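Local coordinates for protein 2-Keto-3-deoxy-(6-phospho-)gluconate aldolase (Thermoproteus tenax, PDB 2R91) that is an aldolase of the dihydrodipicolinate synthetase family, a TIM-barrel protein with four chains in its assembly, at residues Phe37-Thr41 against Leu127-Pro131; Ala95-Pro99 against Tyr113-Leu117. All blocks are in the same frame, centred on the assembly; numbering follows the deposited sequence.

Interaction 1 (Phe37-Thr41 against Leu127-Pro131). With SO4 (sulfate ion), chain E.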
ATOM      1  N   PHE A  37     -19.400  -3.088  23.330  1.00 19.01           N
ATOM      2  CA  PHE A  37     -18.207  -3.844  22.869  1.00 19.97           C
ATOM      3  C   PHE A  37     -17.011  -3.330  23.661  1.00 19.05           C
ATOM      4  O   PHE A  37     -16.564  -2.199  23.462  1.00 17.85           O
ATOM      5  CB  PHE A  37     -18.040  -3.625  21.342  1.00 22.36           C
ATOM      6  CG  PHE A  37     -16.902  -4.387  20.695  1.00 23.75           C
ATOM      7  CD1 PHE A  37     -16.845  -5.760  20.713  1.00 27.55           C
ATOM      8  CD2 PHE A  37     -15.910  -3.723  20.018  1.00 24.70           C
ATOM      9  CE1 PHE A  37     -15.784  -6.456  20.070  1.00 28.04           C
ATOM     10  CE2 PHE A  37     -14.863  -4.401  19.389  1.00 25.92           C
ATOM     11  CZ  PHE A  37     -14.801  -5.755  19.403  1.00 24.61           C
ATOM     12  N   VAL A  38     -16.511  -4.143  24.604  1.00 17.95           N
ATOM     13  CA  VAL A  38     -15.377  -3.730  25.452  1.00 16.81           C
ATOM     14  C   VAL A  38     -14.006  -4.165  24.922  1.00 15.26           C
ATOM     15  O   VAL A  38     -13.868  -5.265  24.363  1.00 16.25           O
ATOM     16  CB  VAL A  38     -15.597  -4.236  26.925  1.00 16.16           C
ATOM     17  N   ALA A  39     -13.023  -3.288  25.105  1.00 15.78           N
ATOM     18  CA  ALA A  39     -11.593  -3.485  24.715  1.00 16.81           C
ATOM     19  C   ALA A  39     -11.399  -3.568  23.197  1.00 18.02           C
ATOM     20  O   ALA A  39     -10.519  -4.292  22.697  1.00 17.62           O
ATOM     21  CB  ALA A  39     -10.951  -4.706  25.443  1.00 14.96           C
ATOM     22  N   GLY A  40     -12.262  -2.865  22.454  1.00 18.35           N
ATOM     23  CA  GLY A  40     -12.040  -2.722  20.999  1.00 18.46           C
ATOM     24  C   GLY A  40     -10.908  -1.734  20.812  1.00 17.56           C
ATOM     25  O   GLY A  40     -10.327  -1.290  21.802  1.00 15.72           O
ATOM     26  N   THR A  41     -10.572  -1.380  19.565  1.00 16.19           N
ATOM     27  CA  THR A  41      -9.511  -0.380  19.359  1.00 16.94           C
ATOM     28  C   THR A  41      -9.861   0.939  20.004  1.00 14.94           C
ATOM     29  O   THR A  41      -9.011   1.577  20.624  1.00 16.40           O
ATOM     30  CB  THR A  41      -9.219  -0.166  17.842  1.00 17.37           C
ATOM     31  OG1 THR A  41      -8.849  -1.422  17.308  1.00 18.88           O
ATOM     32  CG2 THR A  41      -8.082   0.837  17.633  1.00 17.13           C
ATOM     33  N   LEU A 127     -15.125 -12.661  14.758  1.00 19.60           N
ATOM     34  CA  LEU A 127     -13.912 -12.106  14.196  1.00 18.24           C
ATOM     35  C   LEU A 127     -14.006 -10.579  14.276  1.00 19.52           C
ATOM     36  O   LEU A 127     -15.017  -9.992  13.895  1.00 19.27           O
ATOM     37  CB  LEU A 127     -13.723 -12.592  12.755  1.00 17.73           C
ATOM     38  CG  LEU A 127     -12.745 -11.764  11.900  1.00 19.20           C
ATOM     39  CD1 LEU A 127     -11.276 -11.900  12.321  1.00 17.18           C
ATOM     40  CD2 LEU A 127     -12.954 -12.097  10.402  1.00 18.18           C
ATOM     41  N   TYR A 128     -12.982  -9.936  14.826  1.00 18.20           N
ATOM     42  CA  TYR A 128     -12.874  -8.483  14.808  1.00 19.01           C
ATOM     43  C   TYR A 128     -11.728  -8.161  13.857  1.00 19.50           C
ATOM     44  O   TYR A 128     -10.539  -8.295  14.200  1.00 18.97           O
ATOM     45  CB  TYR A 128     -12.632  -7.930  16.232  1.00 17.91           C
ATOM     46  CG  TYR A 128     -12.296  -6.440  16.355  1.00 18.09           C
ATOM     47  CD1 TYR A 128     -12.730  -5.492  15.398  1.00 17.64           C
ATOM     48  CD2 TYR A 128     -11.589  -5.977  17.454  1.00 16.72           C
ATOM     49  CE1 TYR A 128     -12.400  -4.133  15.538  1.00 19.04           C
ATOM     50  CE2 TYR A 128     -11.259  -4.644  17.606  1.00 17.64           C
ATOM     51  CZ  TYR A 128     -11.675  -3.716  16.665  1.00 18.49           C
ATOM     52  OH  TYR A 128     -11.324  -2.406  16.875  1.00 17.44           O
ATOM     53  N   ASN A 129     -12.105  -7.757  12.643  1.00 19.07           N
ATOM     54  CA  ASN A 129     -11.182  -7.535  11.550  1.00 18.36           C
ATOM     55  C   ASN A 129     -10.918  -6.028  11.429  1.00 18.24           C
ATOM     56  O   ASN A 129     -11.849  -5.225  11.481  1.00 18.95           O
ATOM     57  CB  ASN A 129     -11.804  -8.125  10.260  1.00 19.38           C
ATOM     58  CG  ASN A 129     -10.825  -8.187   9.086  1.00 20.13           C
ATOM     59  OD1 ASN A 129     -11.049  -7.564   8.033  1.00 21.74           O
ATOM     60  ND2 ASN A 129      -9.782  -8.964   9.235  1.00 17.70           N
ATOM     61  N   TYR A 130      -9.647  -5.636  11.332  1.00 17.37           N
ATOM     62  CA  TYR A 130      -9.277  -4.234  11.290  1.00 18.39           C
ATOM     63  C   TYR A 130      -7.923  -4.150  10.601  1.00 19.37           C
ATOM     64  O   TYR A 130      -6.886  -3.919  11.243  1.00 17.02           O
ATOM     65  CB  TYR A 130      -9.221  -3.640  12.711  1.00 18.94           C
ATOM     66  CG  TYR A 130      -9.119  -2.131  12.784  1.00 19.82           C
ATOM     67  CD1 TYR A 130      -8.811  -1.360  11.650  1.00 19.97           C
ATOM     68  CD2 TYR A 130      -9.303  -1.472  13.992  1.00 19.30           C
ATOM     69  CE1 TYR A 130      -8.690   0.031  11.737  1.00 20.62           C
ATOM     70  CE2 TYR A 130      -9.217  -0.092  14.078  1.00 20.37           C
ATOM     71  CZ  TYR A 130      -8.894   0.643  12.957  1.00 20.37           C
ATOM     72  OH  TYR A 130      -8.818   1.998  13.046  1.00 21.03           O
ATOM     73  N   PRO A 131      -7.912  -4.385   9.281  1.00 19.77           N
ATOM     74  CA  PRO A 131      -6.608  -4.523   8.593  1.00 20.08           C
ATOM     75  C   PRO A 131      -5.641  -3.361   8.719  1.00 19.79           C
ATOM     76  O   PRO A 131      -4.436  -3.609   8.829  1.00 19.24           O
ATOM     77  CB  PRO A 131      -6.975  -4.790   7.122  1.00 20.76           C
ATOM     78  CG  PRO A 131      -8.415  -5.214   7.147  1.00 20.44           C
ATOM     79  CD  PRO A 131      -9.065  -4.655   8.401  1.00 19.81           C
TER
HETATM   80  S   SO4 E   1     -13.152   0.306  16.793  1.00 36.51           S
HETATM   81  O1  SO4 E   1     -12.754  -0.723  15.795  1.00 30.51           O
HETATM   82  O2  SO4 E   1     -14.526   0.692  16.392  1.00 36.11           O
HETATM   83  O3  SO4 E   1     -13.000  -0.030  18.198  1.00 33.32           O
HETATM   84  O4  SO4 E   1     -12.295   1.515  16.702  1.00 37.37           O

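Interaction 2 (Ala95-Pro99 against Tyr113-Leu117)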
ATOM      1  N   ALA A  95     -14.996 -11.468  21.120  1.00 19.09           N
ATOM      2  CA  ALA A  95     -14.458 -11.165  19.798  1.00 18.26           C
ATOM      3  C   ALA A  95     -12.951 -11.176  19.894  1.00 17.65           C
ATOM      4  O   ALA A  95     -12.403 -10.976  20.976  1.00 18.09           O
ATOM      5  CB  ALA A  95     -14.944  -9.794  19.317  1.00 17.67           C
ATOM      6  N   SER A  96     -12.272 -11.382  18.775  1.00 17.11           N
ATOM      7  CA  SER A  96     -10.819 -11.190  18.749  1.00 16.27           C
ATOM      8  C   SER A  96     -10.328 -10.601  17.435  1.00 17.07           C
ATOM      9  O   SER A  96     -10.759 -11.017  16.351  1.00 16.69           O
ATOM     10  CB  SER A  96     -10.040 -12.512  19.027  1.00 16.92           C
ATOM     11  OG  SER A  96      -8.656 -12.219  19.190  1.00 16.97           O
ATOM     12  N   LEU A  97      -9.424  -9.635  17.545  1.00 15.60           N
ATOM     13  CA  LEU A  97      -8.536  -9.297  16.452  1.00 16.36           C
ATOM     14  C   LEU A  97      -7.816 -10.575  16.059  1.00 16.72           C
ATOM     15  O   LEU A  97      -7.589 -11.449  16.910  1.00 16.95           O
ATOM     16  CB  LEU A  97      -7.494  -8.282  16.933  1.00 16.37           C
ATOM     17  CG  LEU A  97      -8.003  -6.891  17.348  1.00 17.51           C
ATOM     18  CD1 LEU A  97      -6.963  -6.113  18.160  1.00 17.69           C
ATOM     19  CD2 LEU A  97      -8.392  -6.059  16.095  1.00 17.12           C
ATOM     20  N   PRO A  98      -7.399 -10.672  14.773  1.00 16.94           N
ATOM     21  CA  PRO A  98      -6.406 -11.676  14.424  1.00 17.01           C
ATOM     22  C   PRO A  98      -5.080 -11.310  15.114  1.00 16.99           C
ATOM     23  O   PRO A  98      -4.858 -10.158  15.452  1.00 15.87           O
ATOM     24  CB  PRO A  98      -6.210 -11.478  12.907  1.00 17.77           C
ATOM     25  CG  PRO A  98      -7.440 -10.664  12.421  1.00 17.80           C
ATOM     26  CD  PRO A  98      -7.789  -9.815  13.630  1.00 16.88           C
ATOM     27  N   PRO A  99      -4.186 -12.282  15.280  1.00 17.72           N
ATOM     28  CA  PRO A  99      -2.843 -11.916  15.771  1.00 18.73           C
ATOM     29  C   PRO A  99      -2.304 -10.706  14.986  1.00 19.39           C
ATOM     30  O   PRO A  99      -2.334 -10.713  13.752  1.00 20.33           O
ATOM     31  CB  PRO A  99      -2.015 -13.182  15.456  1.00 18.28           C
ATOM     32  CG  PRO A  99      -3.078 -14.344  15.715  1.00 18.13           C
ATOM     33  CD  PRO A  99      -4.349 -13.735  15.058  1.00 18.35           C
ATOM     34  N   TYR A 113      -4.991 -20.119  16.285  1.00 19.80           N
ATOM     35  CA  TYR A 113      -5.428 -19.081  17.228  1.00 19.71           C
ATOM     36  C   TYR A 113      -6.949 -19.001  17.373  1.00 19.98           C
ATOM     37  O   TYR A 113      -7.493 -19.087  18.482  1.00 19.27           O
ATOM     38  CB  TYR A 113      -4.898 -17.697  16.809  1.00 19.10           C
ATOM     39  CG  TYR A 113      -5.370 -16.596  17.754  1.00 19.21           C
ATOM     40  CD1 TYR A 113      -4.801 -16.463  19.040  1.00 18.58           C
ATOM     41  CD2 TYR A 113      -6.404 -15.710  17.383  1.00 17.73           C
ATOM     42  CE1 TYR A 113      -5.224 -15.471  19.929  1.00 18.63           C
ATOM     43  CE2 TYR A 113      -6.824 -14.726  18.234  1.00 17.94           C
ATOM     44  CZ  TYR A 113      -6.239 -14.602  19.518  1.00 20.57           C
ATOM     45  OH  TYR A 113      -6.661 -13.611  20.377  1.00 19.66           O
ATOM     46  N   PHE A 114      -7.639 -18.793  16.252  1.00 19.51           N
ATOM     47  CA  PHE A 114      -9.105 -18.698  16.293  1.00 19.68           C
ATOM     48  C   PHE A 114      -9.761 -20.006  16.678  1.00 20.25           C
ATOM     49  O   PHE A 114     -10.685 -20.002  17.450  1.00 21.32           O
ATOM     50  CB  PHE A 114      -9.691 -18.145  14.963  1.00 19.11           C
ATOM     51  CG  PHE A 114      -9.513 -16.643  14.816  1.00 17.96           C
ATOM     52  CD1 PHE A 114     -10.343 -15.770  15.489  1.00 19.03           C
ATOM     53  CD2 PHE A 114      -8.525 -16.124  13.996  1.00 18.51           C
ATOM     54  CE1 PHE A 114     -10.194 -14.382  15.386  1.00 18.47           C
ATOM     55  CE2 PHE A 114      -8.355 -14.746  13.884  1.00 18.67           C
ATOM     56  CZ  PHE A 114      -9.209 -13.866  14.585  1.00 17.52           C
ATOM     57  N   ARG A 115      -9.265 -21.129  16.187  1.00 21.71           N
ATOM     58  CA  ARG A 115      -9.905 -22.404  16.560  1.00 24.88           C
ATOM     59  C   ARG A 115      -9.759 -22.719  18.055  1.00 24.63           C
ATOM     60  O   ARG A 115     -10.699 -23.178  18.701  1.00 24.43           O
ATOM     61  CB  ARG A 115      -9.383 -23.531  15.683  1.00 25.50           C
ATOM     62  CG  ARG A 115      -9.955 -23.400  14.275  1.00 28.25           C
ATOM     63  CD  ARG A 115      -9.221 -24.247  13.292  1.00 30.61           C
ATOM     64  NE  ARG A 115      -9.795 -24.149  11.952  1.00 32.60           N
ATOM     65  CZ  ARG A 115      -9.189 -24.581  10.849  1.00 34.41           C
ATOM     66  NH1 ARG A 115      -7.971 -25.121  10.933  1.00 34.78           N
ATOM     67  NH2 ARG A 115      -9.789 -24.479   9.661  1.00 33.85           N
ATOM     68  N   ASP A 116      -8.599 -22.416  18.619  1.00 24.48           N
ATOM     69  CA  ASP A 116      -8.421 -22.544  20.056  1.00 25.30           C
ATOM     70  C   ASP A 116      -9.383 -21.670  20.859  1.00 24.92           C
ATOM     71  O   ASP A 116      -9.891 -22.061  21.915  1.00 23.92           O
ATOM     72  CB  ASP A 116      -6.993 -22.200  20.434  1.00 26.67           C
ATOM     73  CG  ASP A 116      -6.038 -23.327  20.145  1.00 29.31           C
ATOM     74  OD1 ASP A 116      -6.488 -24.378  19.627  1.00 30.50           O
ATOM     75  OD2 ASP A 116      -4.839 -23.154  20.416  1.00 29.88           O
ATOM     76  N   LEU A 117      -9.625 -20.455  20.379  1.00 24.28           N
ATOM     77  CA  LEU A 117     -10.589 -19.591  21.037  1.00 24.66           C
ATOM     78  C   LEU A 117     -11.996 -20.183  20.999  1.00 24.32           C
ATOM     79  O   LEU A 117     -12.718 -20.204  22.018  1.00 25.54           O
ATOM     80  CB  LEU A 117     -10.594 -18.240  20.326  1.00 25.58           C
ATOM     81  CG  LEU A 117     -10.541 -16.965  21.133  1.00 28.12           C
ATOM     82  CD1 LEU A 117      -9.609 -17.103  22.361  1.00 27.07           C
ATOM     83  CD2 LEU A 117     -10.082 -15.819  20.187  1.00 25.57           C
TER

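Interaction 1 (Phe37-Thr41 against Leu127-Pro131)
Tyr-128 reaches across to the loop after strand 35-38, and its phenol oxygen is held there by Thr-41. The amide N of Thr-41 donates to Tyr-128 OH over 3.0 Å, with an N-H...O angle of 158°, and Thr-41 OG1 lies 2.7 Å from the same OH. Both contacts come from one residue because chi1 of -58° sets OG1 beside the backbone N and opposite the carbonyl carbon. Thr-41 OG1 also meets the edge of the Tyr-130 ring, near its plane, 3.3 Å from Tyr-130 CD2. These residues sit where strands 35-38 and 125-129 run out into loops at the C-terminal end of the TIM barrel, the end where enzymes of this fold carry their active site. A sulfate ion, probably from the crystallisation liquor, lies here; the modelled bond from Tyr-128 OH to its O1 is very short and its length doubtful, while Thr-42, Lys-153 and Thr-155 also bond the ion. Deeper in, Phe-37 presents its edge to one face of Tyr-128, Phe-37 CZ 3.8 Å from Tyr-128 CD2, in a T-shaped pair with planes at 88° and centroids 5.2 Å apart. Tyr-101 of a second subunit also hydrogen-bonds Thr-41 OG1.

Interaction 2 (Ala95-Pro99 against Tyr113-Leu117)
Ser-96 and Tyr-113 share a short polar link: Tyr-113 OH donates to Ser-96 OG over 2.7 Å, with OG close to the plane of the phenol ring. Ser-96 OG in turn donates to Leu-97 O, 2.6 Å away, so one buried hydroxyl both accepts and donates. A chi1 of -171° puts it opposite the backbone N, beside the carbonyl carbon, on the Leu-97 O side. Pro-99 lies over one face of Tyr-113, its CG 4.2 Å from the ring centroid and 27° off the normal, a CH-pi contact. Phe-114 turns its edge to Ser-96 O, 3.5 Å from Phe-114 CE1; Phe-114 CZ packs 3.6 Å from Pro-98 CA. Helix 107-120 here covers the end of strand 93-96 and the loop leaving it, within a beta-alpha-beta unit of the barrel. Tyr-113 CD2 sits 4.0 Å above the centre of the Phe-114 ring, packing these consecutive aromatics together, and Leu-117 CD2 comes to 3.5 Å from Ser-96 CB. Further out, Ala-79 of helix 76-88 packs on Tyr-113 and Leu-117, Gln-70 OE1 accepts from Leu-97 N, and Arg-136 NH1 hydrogen-bonds Pro-99 O. Tyr-263 of a second subunit touches Tyr-113.

In the fold
From the N terminus the chain first meets interaction 1 at the end of strand 35-38, then runs through strand 67-70 to strand 93-96, where interaction 2 opens. Helix 107-120 closes that shorter loop before strand 125-129 closes the long one, so interaction 2 sits wholly within the span of interaction 1. One contact reaches across the barrel interior between strands 35-38 and 125-129; the other fastens helix 107-120, outside it, to the end of strand 93-96. They meet where strands 93-96 and 125-129 lie side by side: Tyr-128 N probably hydrogen-bonds Ser-96 O, and Phe-37 packs on Ala-95. The disulfide between Cys-118 and Cys-148 further ties helix 107-120 to the residue just before strand 149-154.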